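Putative polyketide cyclase (Pseudomonas putida KT2440, PDB 3F7X) is of unknown function but carries a SnoaL-like domain, the fold of SnoaL-type polyketide cyclases, and may act on a small-molecule substrate. Local coordinates at residues L80-V84 / A96-V100. Residues are numbered along the deposited sequence; the frame is centred on the assembly and turned at random. Where two conformers were deposited one is given.
With EDO (1,2-ethanediol), chain I.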
loop_
_atom_site.group_PDB
_atom_site.type_symbol
_atom_site.label_atom_id
_atom_site.label_comp_id
_atom_site.label_asym_id
_atom_site.label_seq_id
_atom_site.Cartn_x
_atom_site.Cartn_y
_atom_site.Cartn_z
ATOM N N LEU A 80 9.377 3.478 -12.942
ATOM C CA LEU A 80 9.449 3.242 -11.515
ATOM C C LEU A 80 10.894 3.171 -11.090
ATOM O O LEU A 80 11.669 2.435 -11.725
ATOM C CB LEU A 80 8.784 1.962 -11.158
ATOM C CG LEU A 80 7.411 1.793 -11.683
ATOM C CD1 LEU A 80 6.811 0.458 -11.168
ATOM C CD2 LEU A 80 6.454 2.966 -11.403
ATOM N N ALA A 81 11.253 3.912 -10.069
ATOM C CA ALA A 81 12.599 4.018 -9.555
ATOM C C ALA A 81 12.648 3.523 -8.130
ATOM O O ALA A 81 11.617 3.414 -7.457
ATOM C CB ALA A 81 13.070 5.477 -9.633
ATOM N N ASP A 82 13.844 3.211 -7.679
ATOM C CA ASP A 82 14.032 2.908 -6.264
ATOM C C ASP A 82 13.186 1.692 -5.851
ATOM O O ASP A 82 12.630 1.692 -4.764
ATOM C CB ASP A 82 13.650 4.127 -5.394
ATOM C CG ASP A 82 14.182 5.450 -5.923
ATOM O OD1 ASP A 82 15.395 5.556 -6.211
ATOM O OD2 ASP A 82 13.378 6.405 -5.980
ATOM N N ILE A 83 13.075 0.670 -6.706
ATOM C CA ILE A 83 12.198 -0.445 -6.445
ATOM C C ILE A 83 12.813 -1.361 -5.401
ATOM O O ILE A 83 13.928 -1.864 -5.576
ATOM C CB ILE A 83 11.861 -1.251 -7.710
ATOM C CG1 ILE A 83 11.366 -0.335 -8.860
ATOM C CG2 ILE A 83 10.832 -2.319 -7.368
ATOM C CD1 ILE A 83 11.303 -1.033 -10.204
ATOM N N VAL A 84 12.065 -1.603 -4.339
ATOM C CA VAL A 84 12.438 -2.534 -3.276
ATOM C C VAL A 84 11.383 -3.639 -3.265
ATOM O O VAL A 84 10.199 -3.358 -3.077
ATOM C CB VAL A 84 12.518 -1.816 -1.921
ATOM C CG1 VAL A 84 12.781 -2.851 -0.812
ATOM C CG2 VAL A 84 13.555 -0.732 -1.946
ATOM N N ALA A 96 6.171 -4.599 -3.035
ATOM C CA ALA A 96 7.150 -3.725 -3.648
ATOM C C ALA A 96 6.808 -2.286 -3.287
ATOM O O ALA A 96 5.647 -1.900 -3.322
ATOM C CB ALA A 96 7.217 -3.904 -5.193
ATOM N N GLU A 97 7.865 -1.510 -3.010
ATOM C CA GLU A 97 7.736 -0.074 -2.827
ATOM C C GLU A 97 8.675 0.623 -3.805
ATOM O O GLU A 97 9.751 0.114 -4.102
ATOM C CB GLU A 97 8.062 0.339 -1.380
ATOM C CG GLU A 97 7.467 1.670 -1.047
ATOM C CD GLU A 97 7.618 2.138 0.386
ATOM O OE1 GLU A 97 8.593 1.713 1.044
ATOM O OE2 GLU A 97 6.814 3.017 0.782
ATOM N N PHE A 98 8.269 1.762 -4.323
ATOM C CA PHE A 98 8.985 2.433 -5.384
ATOM C C PHE A 98 8.510 3.866 -5.524
ATOM O O PHE A 98 7.519 4.295 -4.917
ATOM C CB PHE A 98 8.821 1.653 -6.703
ATOM C CG PHE A 98 7.412 1.252 -7.009
ATOM C CD1 PHE A 98 6.549 2.105 -7.644
ATOM C CD2 PHE A 98 6.955 0.022 -6.617
ATOM C CE1 PHE A 98 5.254 1.732 -7.892
ATOM C CE2 PHE A 98 5.648 -0.343 -6.848
ATOM C CZ PHE A 98 4.796 0.502 -7.478
ATOM N N THR A 99 9.221 4.598 -6.368
ATOM C CA THR A 99 8.874 5.977 -6.712
ATOM C C THR A 99 8.426 6.004 -8.163
ATOM O O THR A 99 9.158 5.588 -9.066
ATOM C CB THR A 99 10.050 6.937 -6.532
ATOM O OG1 THR A 99 10.498 6.845 -5.191
ATOM C CG2 THR A 99 9.607 8.370 -6.834
ATOM N N VAL A 100 7.215 6.482 -8.384
ATOM C CA VAL A 100 6.664 6.666 -9.720
ATOM C C VAL A 100 7.104 8.008 -10.294
ATOM O O VAL A 100 6.867 9.037 -9.696
ATOM C CB VAL A 100 5.132 6.605 -9.707
ATOM C CG1 VAL A 100 4.588 6.798 -11.119
ATOM C CG2 VAL A 100 4.630 5.294 -9.092
HETATM C C1 EDO I . 9.858 5.095 -0.800
HETATM O O1 EDO I . 11.266 5.401 -0.749
HETATM C C2 EDO I . 9.332 5.369 -2.197
HETATM O O2 EDO I . 10.323 4.921 -3.139
#
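Leu-80 and Phe-98 meet on the inner face of a beta hairpin, strand 76-87 against strand 93-104, in the curved sheet of a SnoaL-like alpha+beta fold. A beta bulge interrupts the antiparallel pairing: Ala-81 and Thr-99 exchange two backbone hydrogen bonds, as do Val-84 and Glu-97, but two residues, Asp-82 and Ile-83, stand opposite Phe-98 alone. Packing is tight on the face toward helix 22-35. There CD1 of Leu-80 sits over one face of the Phe-98 ring, 4.0 Å from its centroid and offset toward the rim, a CH-pi contact. The sister branch, CD2, lies 3.8 Å from CG2 of Val-100, which itself reaches the ring edge in plane. Phe-98 has CG between its backbone N and carbonyl carbon (chi1 47°), which projects the ring off the sheet, nearly at right angles to its own strand, to where the Leu-80 methyls meet it. Tyr-30 of the helix meets the same ring and also touches Leu-80, and an unknown ligand is bound close by. Cutting Leu-80 back to an alanine would probably leave that ring face without its methyl cover and Val-100 CG2 without this methyl beside it. CG1 of Ile-83 adds a lighter touch, 3.9 Å from CB of Phe-98.

The face with Ala-81, Val-84, Glu-97 and Thr-99 is not uniform: Glu-97 is buried, its carboxylate salt-bridged to Arg-93 and Arg-136 of the second subunit, whereas the bulge opens to solvent at Asp-82. This residue, with a left-handed backbone (phi 61°, psi 39°), was modelled in two conformers; in this one OD2 lies 3.0 Å from Thr-99 OG1, a bond that is not settled. The same OG1 shares a 2.8 Å hydrogen bond with O2 of an ethanediol, probably from the crystallisation liquor.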